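PDB 4CEM: regulator of nonsense transcripts 2 from Homo sapiens, which takes part in nonsense-mediated mRNA decay, probably using its MIF4G domains, built of packed helices, as platforms for binding other proteins. Local coordinates for residues S30-A35 with T157-F162; C105-C110 with L150-E155; L206-V211 with A301-E306; Q13-A18 with L220-S225; P141-L146 with H186-V191. All blocks are in the same frame, centred on the assembly; numbering follows the deposited sequence.

Contact 1: S30-A35 with T157-F162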
# COMPACT_ATOMS: atom_id res chain seq x y z
N SER A 30 -17.93 4.57 -8.38
CA SER A 30 -19.26 5.01 -8.80
C SER A 30 -20.35 4.31 -7.99
O SER A 30 -21.22 4.96 -7.41
CB SER A 30 -19.45 4.77 -10.29
OG SER A 30 -20.66 5.35 -10.75
N LYS A 31 -20.29 2.98 -7.95
CA LYS A 31 -21.26 2.17 -7.19
C LYS A 31 -21.27 2.49 -5.71
O LYS A 31 -22.34 2.58 -5.09
CB LYS A 31 -21.00 0.66 -7.36
CG LYS A 31 -22.00 -0.02 -8.29
CD LYS A 31 -22.07 -1.52 -8.04
CE LYS A 31 -23.49 -2.05 -8.27
NZ LYS A 31 -23.59 -3.51 -7.95
N ASN A 32 -20.08 2.63 -5.12
CA ASN A 32 -19.98 2.84 -3.69
C ASN A 32 -20.50 4.20 -3.25
O ASN A 32 -21.25 4.30 -2.29
CB ASN A 32 -18.54 2.63 -3.23
CG ASN A 32 -18.16 1.17 -3.21
OD1 ASN A 32 -19.00 0.30 -3.03
ND2 ASN A 32 -16.87 0.90 -3.40
N GLN A 33 -20.11 5.25 -3.97
CA GLN A 33 -20.60 6.59 -3.66
C GLN A 33 -22.11 6.68 -3.84
O GLN A 33 -22.78 7.41 -3.11
CB GLN A 33 -19.91 7.63 -4.54
CG GLN A 33 -18.43 7.77 -4.26
CD GLN A 33 -17.81 8.94 -4.99
OE1 GLN A 33 -18.23 9.30 -6.09
NE2 GLN A 33 -16.80 9.53 -4.38
N ASN A 34 -22.65 5.94 -4.81
CA ASN A 34 -24.09 5.95 -5.09
C ASN A 34 -24.92 4.99 -4.23
O ASN A 34 -26.13 4.97 -4.32
CB ASN A 34 -24.33 5.65 -6.57
CG ASN A 34 -25.56 6.34 -7.12
OD1 ASN A 34 -25.69 7.56 -7.02
ND2 ASN A 34 -26.46 5.58 -7.71
N ALA A 35 -24.26 4.22 -3.37
CA ALA A 35 -24.91 3.20 -2.53
C ALA A 35 -26.12 3.66 -1.69
O ALA A 35 -27.14 2.97 -1.64
CB ALA A 35 -23.88 2.55 -1.61
N THR A 157 -10.33 4.09 0.22
CA THR A 157 -10.61 5.49 -0.02
C THR A 157 -10.86 5.71 -1.52
O THR A 157 -11.90 6.23 -1.91
CB THR A 157 -9.46 6.39 0.49
OG1 THR A 157 -9.09 5.98 1.82
CG2 THR A 157 -9.88 7.85 0.51
N ILE A 158 -9.94 5.26 -2.37
CA ILE A 158 -10.06 5.47 -3.82
C ILE A 158 -11.39 4.96 -4.34
O ILE A 158 -12.03 5.59 -5.18
CB ILE A 158 -8.96 4.74 -4.61
CG1 ILE A 158 -7.59 5.31 -4.28
CG2 ILE A 158 -9.22 4.87 -6.10
CD1 ILE A 158 -6.46 4.47 -4.80
N VAL A 159 -11.80 3.83 -3.80
CA VAL A 159 -13.02 3.14 -4.21
C VAL A 159 -14.28 3.73 -3.56
O VAL A 159 -15.38 3.27 -3.80
CB VAL A 159 -12.83 1.62 -3.92
CG1 VAL A 159 -14.03 0.99 -3.23
CG2 VAL A 159 -12.39 0.91 -5.19
N GLY A 160 -14.11 4.77 -2.74
CA GLY A 160 -15.25 5.54 -2.21
C GLY A 160 -16.03 4.93 -1.05
O GLY A 160 -17.09 5.44 -0.69
N ILE A 161 -15.51 3.86 -0.46
CA ILE A 161 -16.09 3.30 0.76
C ILE A 161 -15.88 4.28 1.90
O ILE A 161 -16.80 4.57 2.66
CB ILE A 161 -15.50 1.92 1.09
CG1 ILE A 161 -15.98 0.89 0.05
CG2 ILE A 161 -15.90 1.47 2.49
CD1 ILE A 161 -15.23 -0.42 0.06
N PHE A 162 -14.66 4.81 2.01
CA PHE A 162 -14.38 6.00 2.82
C PHE A 162 -14.46 7.27 1.97
O PHE A 162 -14.06 7.28 0.81
CB PHE A 162 -12.98 5.94 3.43
CG PHE A 162 -12.75 4.76 4.32
CD1 PHE A 162 -13.80 4.14 5.00
CD2 PHE A 162 -11.47 4.28 4.50
CE1 PHE A 162 -13.56 3.05 5.82
CE2 PHE A 162 -11.23 3.19 5.33
CZ PHE A 162 -12.28 2.58 5.99
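N32 and Q33, in the last turn of helix 6-33, lie against V159 to I161, in the Schellman motif that ends helix 143-158 of the MIF4G domain, with G160 at its positive-phi position. Of the two, N32 goes deeper. Its CG stands anti to the carbonyl carbon (chi1 -74°), and the buried amide that follows lies beside the turn. From there ND2 gives a hydrogen bond of 2.8 Å to V159 O, nearly straight at 166°, although the modelled ND2 sits too near a neighbouring atom for its position to be certain. The backbone of the turn is further covered by N32 CB, 4.0 Å from G160 C, and the N32 amide also passes I161, whose CG1 lies 3.9 Å from N32 CG. Asparagine suits this buried site because its short amide can serve several partners: S111 OG also bonds to ND2, and Q115 NE2 to OD1, which ties the junction to helix 103-116. R29, one turn earlier, bonds to I158 O and so takes up another carbonyl at the same helix end. Next along the chain, Q33 lies at the more open margin of the contact. The residue facing it is G160, whose phi of 79°, easily adopted by glycine, turns the chain out of the helix, while G160 N bonds back to T157 O. With no side chain on G160, the approach is made to bare backbone, Q33 CG lying 4.4 Å from G160 CA.

Contact 2: C105-C110 with L150-E155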
# COMPACT_ATOMS: atom_id res chain seq x y z
N CYS A 105 -9.75 -8.71 -3.73
CA CYS A 105 -10.89 -9.50 -3.25
C CYS A 105 -11.49 -8.88 -2.00
O CYS A 105 -12.71 -8.69 -1.91
CB CYS A 105 -10.49 -10.95 -2.97
SG CYS A 105 -11.86 -11.98 -2.41
N ALA A 106 -10.64 -8.55 -1.03
CA ALA A 106 -11.11 -7.94 0.22
C ALA A 106 -11.91 -6.66 -0.08
O ALA A 106 -12.98 -6.44 0.51
CB ALA A 106 -9.95 -7.63 1.14
N VAL A 107 -11.40 -5.85 -1.00
CA VAL A 107 -12.05 -4.59 -1.35
C VAL A 107 -13.39 -4.88 -2.01
O VAL A 107 -14.38 -4.18 -1.76
CB VAL A 107 -11.16 -3.73 -2.30
CG1 VAL A 107 -11.91 -2.51 -2.81
CG2 VAL A 107 -9.89 -3.28 -1.58
N HIS A 108 -13.43 -5.93 -2.83
CA HIS A 108 -14.69 -6.36 -3.44
C HIS A 108 -15.70 -6.71 -2.39
O HIS A 108 -16.86 -6.31 -2.49
CB HIS A 108 -14.47 -7.53 -4.41
CG HIS A 108 -15.73 -8.28 -4.78
ND1 HIS A 108 -16.59 -7.84 -5.72
CD2 HIS A 108 -16.24 -9.49 -4.32
CE1 HIS A 108 -17.61 -8.71 -5.84
NE2 HIS A 108 -17.39 -9.72 -4.98
N LEU A 109 -15.28 -7.47 -1.37
CA LEU A 109 -16.19 -7.88 -0.30
C LEU A 109 -16.59 -6.67 0.53
O LEU A 109 -17.74 -6.56 0.92
CB LEU A 109 -15.58 -8.95 0.61
CG LEU A 109 -15.46 -10.35 -0.02
CD1 LEU A 109 -14.70 -11.31 0.89
CD2 LEU A 109 -16.82 -10.91 -0.40
N CYS A 110 -15.64 -5.77 0.77
CA CYS A 110 -15.96 -4.53 1.48
C CYS A 110 -17.02 -3.69 0.74
O CYS A 110 -17.83 -3.01 1.38
CB CYS A 110 -14.70 -3.70 1.74
SG CYS A 110 -13.58 -4.37 3.00
N LEU A 150 -1.75 -0.26 4.63
CA LEU A 150 -1.68 1.06 4.00
C LEU A 150 -2.27 1.00 2.59
O LEU A 150 -3.06 1.85 2.21
CB LEU A 150 -0.24 1.58 3.97
CG LEU A 150 -0.12 3.08 3.67
CD1 LEU A 150 -0.63 3.90 4.84
CD2 LEU A 150 1.32 3.45 3.34
N ARG A 151 -1.91 -0.02 1.83
CA ARG A 151 -2.48 -0.19 0.51
C ARG A 151 -3.99 -0.38 0.61
O ARG A 151 -4.75 0.18 -0.19
CB ARG A 151 -1.87 -1.38 -0.21
CG ARG A 151 -2.58 -1.71 -1.52
CD ARG A 151 -2.05 -2.99 -2.12
NE ARG A 151 -2.80 -3.35 -3.32
CZ ARG A 151 -2.58 -4.45 -4.03
NH1 ARG A 151 -1.62 -5.30 -3.67
NH2 ARG A 151 -3.30 -4.70 -5.11
N PHE A 152 -4.40 -1.19 1.58
CA PHE A 152 -5.81 -1.53 1.76
C PHE A 152 -6.62 -0.26 2.06
O PHE A 152 -7.56 0.05 1.32
CB PHE A 152 -5.95 -2.56 2.88
CG PHE A 152 -7.30 -3.26 2.95
CD1 PHE A 152 -8.37 -2.93 2.11
CD2 PHE A 152 -7.50 -4.28 3.88
CE1 PHE A 152 -9.58 -3.59 2.21
CE2 PHE A 152 -8.71 -4.93 3.98
CZ PHE A 152 -9.75 -4.59 3.15
N ILE A 153 -6.24 0.51 3.08
CA ILE A 153 -7.00 1.74 3.39
C ILE A 153 -6.94 2.75 2.24
O ILE A 153 -7.91 3.52 2.03
CB ILE A 153 -6.58 2.41 4.73
CG1 ILE A 153 -5.15 2.94 4.67
CG2 ILE A 153 -6.76 1.45 5.90
CD1 ILE A 153 -4.75 3.69 5.93
N ALA A 154 -5.84 2.74 1.49
CA ALA A 154 -5.72 3.50 0.23
C ALA A 154 -6.82 3.12 -0.76
O ALA A 154 -7.58 3.99 -1.19
CB ALA A 154 -4.35 3.31 -0.39
N GLU A 155 -6.94 1.84 -1.12
CA GLU A 155 -8.00 1.42 -2.04
C GLU A 155 -9.37 1.78 -1.51
O GLU A 155 -10.20 2.33 -2.25
CB GLU A 155 -7.97 -0.08 -2.33
CG GLU A 155 -6.98 -0.53 -3.39
CD GLU A 155 -7.17 0.15 -4.74
OE1 GLU A 155 -8.31 0.50 -5.12
OE2 GLU A 155 -6.17 0.31 -5.43
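F152 reaches from helix 143-158 to three residues of helix 103-116, and its ring carries most of the contact, part of the buried helix-to-helix packing of the all-helical MIF4G domain. A106 CB approaches the outer end of the ring obliquely, 3.6 Å from F152 CZ. V107 CG2 meets the ring obliquely as well, 3.8 Å from F152 CE1. C110 brings its sulfur to the rim near the ring plane: SG is 5.1 Å from the F152 centroid and 76° off the ring normal, a sulfur-aromatic contact of the edge type. F152 CG lies anti to the backbone N (chi1 -165°), and beyond it the flat ring spans the gap between helices whose local axes come no closer than 10.5 Å. Small residues suit the opposite wall, since alanine and cysteine admit a large ring to their helix surface. One turn after F152, E155 adds its methylene, with CB 3.8 Å from V107 CG2. Its chain then bends at chi2, and OE2 finds a salt bridge with R25 of helix 6-33, so the buried carboxylate has a charged partner. The helices run in the same general direction, crossing at -40°. Around them, L98 touches F152, F120 of helix 120-137 covers C110, helix 70-79 packs against L109, and helix 189-204 lies against L150 and A154.

Contact 3: L206-V211 with A301-E306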
# COMPACT_ATOMS: atom_id res chain seq x y z
N LEU A 206 1.14 10.65 -8.46
CA LEU A 206 2.39 10.19 -9.06
C LEU A 206 2.24 9.90 -10.54
O LEU A 206 1.22 9.37 -10.98
CB LEU A 206 2.90 8.94 -8.36
CG LEU A 206 3.33 9.05 -6.90
CD1 LEU A 206 4.19 7.84 -6.56
CD2 LEU A 206 4.10 10.33 -6.58
N VAL A 207 3.26 10.27 -11.31
CA VAL A 207 3.41 9.80 -12.67
C VAL A 207 4.88 9.40 -12.82
O VAL A 207 5.71 10.25 -13.12
CB VAL A 207 3.05 10.88 -13.71
CG1 VAL A 207 3.09 10.29 -15.11
CG2 VAL A 207 1.69 11.48 -13.41
N PRO A 208 5.19 8.12 -12.59
CA PRO A 208 6.58 7.64 -12.59
C PRO A 208 7.33 7.83 -13.91
O PRO A 208 6.72 7.94 -14.97
CB PRO A 208 6.45 6.14 -12.32
CG PRO A 208 5.11 5.96 -11.69
CD PRO A 208 4.24 7.04 -12.26
N ARG A 209 8.66 7.82 -13.81
CA ARG A 209 9.53 7.97 -14.97
C ARG A 209 9.30 6.86 -16.00
O ARG A 209 9.27 7.14 -17.20
CB ARG A 209 10.99 8.01 -14.54
CG ARG A 209 11.97 8.44 -15.63
CD ARG A 209 13.25 9.07 -15.06
NE ARG A 209 12.97 10.30 -14.31
CZ ARG A 209 13.91 11.07 -13.75
NH1 ARG A 209 15.19 10.75 -13.83
NH2 ARG A 209 13.55 12.17 -13.09
N LYS A 210 9.13 5.61 -15.55
CA LYS A 210 8.83 4.50 -16.48
C LYS A 210 7.59 4.80 -17.33
O LYS A 210 7.59 4.59 -18.54
CB LYS A 210 8.58 3.19 -15.73
CG LYS A 210 9.77 2.64 -14.95
CD LYS A 210 9.63 1.14 -14.71
CE LYS A 210 10.81 0.58 -13.93
NZ LYS A 210 10.99 -0.89 -14.14
N VAL A 211 6.53 5.26 -16.68
CA VAL A 211 5.28 5.54 -17.38
C VAL A 211 5.49 6.68 -18.37
O VAL A 211 5.05 6.58 -19.53
CB VAL A 211 4.13 5.93 -16.41
CG1 VAL A 211 2.89 6.37 -17.18
CG2 VAL A 211 3.82 4.79 -15.45
N ALA A 301 12.89 6.77 -6.65
CA ALA A 301 13.22 7.95 -7.45
C ALA A 301 12.41 7.93 -8.74
O ALA A 301 11.92 8.95 -9.21
CB ALA A 301 14.71 7.98 -7.76
N ASP A 302 12.29 6.74 -9.31
CA ASP A 302 11.51 6.56 -10.51
C ASP A 302 10.04 6.89 -10.28
O ASP A 302 9.47 7.74 -10.98
CB ASP A 302 11.63 5.13 -11.01
CG ASP A 302 10.84 4.91 -12.26
OD1 ASP A 302 9.59 4.84 -12.17
OD2 ASP A 302 11.46 4.83 -13.34
N LEU A 303 9.44 6.22 -9.30
CA LEU A 303 8.04 6.44 -8.95
C LEU A 303 7.77 7.94 -8.72
O LEU A 303 6.77 8.47 -9.17
CB LEU A 303 7.66 5.60 -7.72
CG LEU A 303 7.51 4.08 -7.93
CD1 LEU A 303 7.93 3.28 -6.70
CD2 LEU A 303 6.09 3.69 -8.34
N LEU A 304 8.69 8.61 -8.04
CA LEU A 304 8.55 10.05 -7.81
C LEU A 304 9.14 10.91 -8.94
O LEU A 304 9.07 12.14 -8.87
CB LEU A 304 9.18 10.42 -6.47
CG LEU A 304 8.63 9.65 -5.27
CD1 LEU A 304 9.31 10.08 -3.97
CD2 LEU A 304 7.13 9.83 -5.17
N ASP A 305 9.70 10.28 -9.98
CA ASP A 305 10.32 10.98 -11.13
C ASP A 305 11.48 11.91 -10.73
O ASP A 305 11.72 12.93 -11.38
CB ASP A 305 9.27 11.74 -11.94
CG ASP A 305 9.81 12.29 -13.27
OD1 ASP A 305 10.73 11.66 -13.87
OD2 ASP A 305 9.32 13.36 -13.72
N GLU A 306 12.20 11.54 -9.67
CA GLU A 306 13.35 12.30 -9.19
C GLU A 306 14.64 11.69 -9.72
O GLU A 306 14.70 10.49 -9.99
CB GLU A 306 13.36 12.31 -7.66
CG GLU A 306 12.25 13.14 -7.04
CD GLU A 306 12.42 14.63 -7.25
OE1 GLU A 306 13.47 15.06 -7.78
OE2 GLU A 306 11.50 15.39 -6.88
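R209 and D302 join the start of helix 209-218 to the end of helix 283-303, and here the contact is tight. R209 N bonds to D302 O at 2.9 Å and 165°, from above the carbonyl plane; D305 N reaches the same oxygen from the opposite face. R209 also forms a salt bridge with D305, gripping it side-on: NE meets OD1 at 2.7 Å nearly along its C-O bond, while NH2 meets that same OD1 at 3.0 Å from above the carboxylate. The guanidinium thus stands almost square to the carboxylate, 85° between planes, and the bend at chi3 (-63°) turns NE toward OD1. K212 bonds to the other oxygen, OD2. Beneath, L206 CD2 packs on L304 CD2, and P208, whose missing N-H costs nothing at the N-cap, since the helix bonds do not use it there, lays CG 4.2 Å from L303 CD2.

The outer side is looser. K210 N makes a weak bond to D302 OD2; K210 CG passes the carboxylate, but the ammonium leads away, and exposed V207 turns its side chain outward. The D302 carboxylate would probably be favoured by the positive end of the helix dipole beside it. Such a junction pairs an N-cap with a Schellman motif: D305, at positive phi, ends one helix as P208 opens the other.

Contact 4: Q13-A18 with L220-S225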
# COMPACT_ATOMS: atom_id res chain seq x y z
N GLN A 13 2.43 -4.15 -21.25
CA GLN A 13 1.92 -4.72 -20.01
C GLN A 13 1.65 -3.65 -18.96
O GLN A 13 0.56 -3.61 -18.38
CB GLN A 13 2.87 -5.79 -19.43
CG GLN A 13 2.56 -7.21 -19.89
CD GLN A 13 1.21 -7.70 -19.38
OE1 GLN A 13 0.94 -7.66 -18.18
NE2 GLN A 13 0.36 -8.17 -20.30
N LEU A 14 2.62 -2.79 -18.71
CA LEU A 14 2.45 -1.69 -17.77
C LEU A 14 1.16 -0.94 -18.12
O LEU A 14 0.23 -0.87 -17.32
CB LEU A 14 3.66 -0.76 -17.82
CG LEU A 14 3.79 0.32 -16.74
CD1 LEU A 14 4.11 -0.28 -15.38
CD2 LEU A 14 4.84 1.36 -17.14
N HIS A 15 1.11 -0.45 -19.36
CA HIS A 15 -0.06 0.23 -19.93
C HIS A 15 -1.37 -0.52 -19.78
O HIS A 15 -2.41 0.08 -19.53
CB HIS A 15 0.27 0.54 -21.39
CG HIS A 15 -0.88 1.10 -22.19
ND1 HIS A 15 -1.19 2.41 -22.21
CD2 HIS A 15 -1.76 0.48 -23.06
CE1 HIS A 15 -2.22 2.61 -23.03
NE2 HIS A 15 -2.57 1.43 -23.55
N GLN A 16 -1.35 -1.83 -19.93
CA GLN A 16 -2.57 -2.63 -19.79
C GLN A 16 -3.04 -2.71 -18.34
O GLN A 16 -4.24 -2.65 -18.06
CB GLN A 16 -2.31 -4.04 -20.31
CG GLN A 16 -3.50 -4.97 -20.27
CD GLN A 16 -3.20 -6.29 -20.95
OE1 GLN A 16 -2.07 -6.79 -20.89
NE2 GLN A 16 -4.21 -6.85 -21.61
N GLU A 17 -2.09 -2.87 -17.43
CA GLU A 17 -2.38 -2.95 -16.01
C GLU A 17 -2.90 -1.62 -15.48
O GLU A 17 -3.83 -1.58 -14.68
CB GLU A 17 -1.14 -3.37 -15.21
CG GLU A 17 -0.98 -4.89 -15.14
CD GLU A 17 0.45 -5.33 -14.90
OE1 GLU A 17 1.20 -4.61 -14.19
OE2 GLU A 17 0.82 -6.39 -15.43
N ALA A 18 -2.28 -0.54 -15.94
CA ALA A 18 -2.70 0.80 -15.61
C ALA A 18 -4.19 0.97 -15.90
O ALA A 18 -4.94 1.43 -15.05
CB ALA A 18 -1.88 1.80 -16.41
N LEU A 220 1.85 5.45 -26.24
CA LEU A 220 0.79 4.89 -25.46
C LEU A 220 0.23 5.98 -24.54
O LEU A 220 0.98 6.68 -23.88
CB LEU A 220 1.33 3.75 -24.61
CG LEU A 220 1.98 2.61 -25.38
CD1 LEU A 220 2.74 1.69 -24.42
CD2 LEU A 220 0.94 1.84 -26.20
N SER A 221 -1.10 6.09 -24.51
CA SER A 221 -1.79 7.05 -23.67
C SER A 221 -2.24 6.41 -22.36
O SER A 221 -3.13 5.58 -22.34
CB SER A 221 -3.01 7.57 -24.42
OG SER A 221 -4.01 7.95 -23.51
N PHE A 222 -1.64 6.85 -21.26
CA PHE A 222 -1.93 6.28 -19.92
C PHE A 222 -3.13 6.94 -19.25
O PHE A 222 -3.47 8.07 -19.57
CB PHE A 222 -0.69 6.40 -19.03
CG PHE A 222 0.33 5.34 -19.28
CD1 PHE A 222 1.21 5.45 -20.35
CD2 PHE A 222 0.39 4.21 -18.47
CE1 PHE A 222 2.15 4.46 -20.59
CE2 PHE A 222 1.33 3.22 -18.71
CZ PHE A 222 2.21 3.34 -19.77
N PRO A 223 -3.76 6.24 -18.27
CA PRO A 223 -5.02 6.71 -17.71
C PRO A 223 -4.88 8.07 -17.04
O PRO A 223 -3.86 8.35 -16.45
CB PRO A 223 -5.38 5.64 -16.66
CG PRO A 223 -4.42 4.53 -16.84
CD PRO A 223 -3.21 5.14 -17.47
N PRO A 224 -5.92 8.89 -17.10
CA PRO A 224 -5.84 10.18 -16.44
C PRO A 224 -6.07 10.06 -14.93
O PRO A 224 -6.76 9.14 -14.49
CB PRO A 224 -6.97 10.97 -17.10
CG PRO A 224 -8.00 9.93 -17.42
CD PRO A 224 -7.28 8.60 -17.59
N SER A 225 -5.50 10.99 -14.16
CA SER A 225 -5.84 11.11 -12.73
C SER A 225 -7.13 11.90 -12.60
O SER A 225 -7.14 13.10 -12.88
CB SER A 225 -4.72 11.82 -11.96
OG SER A 225 -5.16 12.13 -10.65
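H15 and F222 form a T-shaped aromatic pair that fixes the loop between helices 209-218 and 230-259 onto the long helix 6-33, at the edge of the helical MIF4G fold. The H15 imidazole presents its edge to the face of F222, with centroids 5.2 Å apart and planes at 88°; ND1 stands over the centre of the phenyl ring. H15 CG is anti to the backbone N (chi1 173°), on a side chain directed at the loop.

The second kind of contact is CH-pi. L220 covers one face of the H15 ring: its CB lies off-centre, 4.1 Å from the centroid, and CD2 sits over the middle. Histidine suits this position because a flat ring can offer a face to leucine and an edge to phenylalanine at once. The carbonyl of S221 approaches the edge of the imidazole, near its plane, with O 3.2 Å from H15 CE1. That carbonyl bonds to W19 NE1, and the W19 ring also meets H15 edge-to-face, so W19, one turn on, contacts both.

The remainder is apolar packing. L14 CD2 touches F222 CZ at the margin, and F222 CE2 rests on the helix backbone at H15 CA. V211, A214 and A215 of helix 209-218 also touch the phenyl ring. Alanine at position 18 is small enough for the loop to lie close: A18 CB meets the edge of F222 at CD2, and the P223 ring follows alongside, its CD 3.7 Å from A18 CB.

Contact 5: P141-L146 with H186-V191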
# COMPACT_ATOMS: atom_id res chain seq x y z
N PRO A 141 7.81 -3.56 15.46
CA PRO A 141 6.99 -3.29 14.29
C PRO A 141 6.65 -4.57 13.51
O PRO A 141 7.50 -5.46 13.37
CB PRO A 141 7.88 -2.37 13.45
CG PRO A 141 8.75 -1.68 14.44
CD PRO A 141 9.00 -2.68 15.53
N ASN A 142 5.40 -4.68 13.05
CA ASN A 142 5.01 -5.69 12.08
C ASN A 142 4.78 -5.02 10.72
O ASN A 142 3.65 -4.67 10.36
CB ASN A 142 3.77 -6.45 12.54
CG ASN A 142 3.42 -7.62 11.63
OD1 ASN A 142 4.16 -7.97 10.71
ND2 ASN A 142 2.27 -8.22 11.88
N ILE A 143 5.87 -4.82 9.99
CA ILE A 143 5.86 -4.05 8.74
C ILE A 143 5.07 -4.74 7.62
O ILE A 143 4.38 -4.08 6.84
CB ILE A 143 7.31 -3.74 8.29
CG1 ILE A 143 7.87 -2.56 9.10
CG2 ILE A 143 7.38 -3.45 6.79
CD1 ILE A 143 9.24 -2.09 8.67
N THR A 144 5.17 -6.07 7.57
CA THR A 144 4.45 -6.87 6.57
C THR A 144 2.96 -6.52 6.53
O THR A 144 2.39 -6.34 5.45
CB THR A 144 4.63 -8.38 6.85
OG1 THR A 144 6.01 -8.66 7.10
CG2 THR A 144 4.16 -9.21 5.67
N LYS A 145 2.34 -6.42 7.70
CA LYS A 145 0.91 -6.10 7.80
C LYS A 145 0.64 -4.61 7.53
O LYS A 145 -0.31 -4.28 6.81
CB LYS A 145 0.36 -6.52 9.17
CG LYS A 145 -1.11 -6.21 9.44
CD LYS A 145 -2.05 -7.01 8.56
CE LYS A 145 -3.45 -7.12 9.17
NZ LYS A 145 -3.98 -5.82 9.68
N LEU A 146 1.45 -3.73 8.11
CA LEU A 146 1.33 -2.29 7.85
C LEU A 146 1.47 -1.98 6.35
O LEU A 146 0.81 -1.07 5.85
CB LEU A 146 2.37 -1.48 8.63
CG LEU A 146 2.41 0.03 8.37
CD1 LEU A 146 1.11 0.72 8.80
CD2 LEU A 146 3.60 0.66 9.08
N HIS A 186 15.94 3.59 7.76
CA HIS A 186 14.86 3.56 6.78
C HIS A 186 14.32 2.17 6.67
O HIS A 186 14.62 1.43 5.74
CB HIS A 186 15.35 4.13 5.45
CG HIS A 186 15.48 5.63 5.47
ND1 HIS A 186 16.56 6.25 5.98
CD2 HIS A 186 14.60 6.63 5.07
CE1 HIS A 186 16.38 7.58 5.89
NE2 HIS A 186 15.19 7.81 5.33
N THR A 187 13.50 1.82 7.66
CA THR A 187 12.98 0.47 7.84
C THR A 187 11.64 0.24 7.12
O THR A 187 11.28 -0.89 6.82
CB THR A 187 12.81 0.14 9.34
OG1 THR A 187 12.38 1.32 10.03
CG2 THR A 187 14.13 -0.32 9.93
N HIS A 188 10.92 1.32 6.84
CA HIS A 188 9.62 1.23 6.18
C HIS A 188 9.70 1.48 4.69
O HIS A 188 8.67 1.71 4.05
CB HIS A 188 8.63 2.21 6.82
CG HIS A 188 8.41 2.00 8.31
ND1 HIS A 188 9.07 2.71 9.25
CD2 HIS A 188 7.55 1.15 9.00
CE1 HIS A 188 8.66 2.32 10.47
NE2 HIS A 188 7.73 1.36 10.31
N VAL A 189 10.89 1.41 4.09
CA VAL A 189 11.06 1.81 2.69
C VAL A 189 10.14 1.03 1.77
O VAL A 189 9.43 1.62 0.94
CB VAL A 189 12.50 1.63 2.19
CG1 VAL A 189 12.63 2.15 0.77
CG2 VAL A 189 13.47 2.36 3.09
N SER A 190 10.16 -0.29 1.92
CA SER A 190 9.33 -1.18 1.10
C SER A 190 7.83 -0.90 1.29
O SER A 190 7.03 -1.14 0.39
CB SER A 190 9.62 -2.64 1.44
OG SER A 190 9.07 -2.97 2.70
N VAL A 191 7.45 -0.42 2.47
CA VAL A 191 6.07 -0.00 2.72
C VAL A 191 5.70 1.24 1.90
O VAL A 191 4.60 1.32 1.36
CB VAL A 191 5.82 0.24 4.23
CG1 VAL A 191 4.51 0.98 4.46
CG2 VAL A 191 5.81 -1.08 4.97
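I143 sets CG1 anti to its carbonyl carbon (chi1 -79°) and CD1 at the far end of an extended chain (chi2 -175°), which carries the ethyl branch to H188; the H188 ring, with CG likewise anti to the carbonyl carbon (chi1 -58°), stands obliquely to it. I143 CG1 and CD1 each lie 3.7 Å from H188 CD2. The other branch, I143 CG2, faces the second helix and packs on V191 CG2 at 3.4 Å. A beta-branched isoleucine suits this place, since one residue serves two neighbours with two separate arms. Both segments begin helices, N142 standing at the N-cap of helix 143-158 and H188 at that of helix 189-204, so the contact joins two helix starts within the all-helical MIF4G domain. Here no hydrogen bond crosses between the segments. One turn after I143, L146 brings CD2 to 4.0 Å from H188 CD2, its side chain at about a right angle to the histidine. I178 of helix 164-181 touches both L146 and H188. H188 N bonds to D182 OD2, which anchors the chain just where the helix starts. Toward the surface, exposed T187 has its CB 4.3 Å from I143 CD1.

Helix 143-158 runs through three of the contacts: contact 5 at its start, contact 2 further along and contact 1 at its end. Contacts 1 and 2 have centres 12 Å apart and touch through I161 and C110; contacts 2 and 5, 18 Å apart, touch through L150 and V191. Helix 6-33 serves contacts 1 and 4, whose centres are 22 Å apart, and so links two separated regions. Contact 4 touches contact 3 through V211, at 14 Å between centres. Along the chain, contact 4 encloses contacts 1, 2 and 5, whereas contact 3 opens before contact 4 closes. The N-terminal helix is thereby packed against the end of helix 143-158 and the loop after helix 209-218.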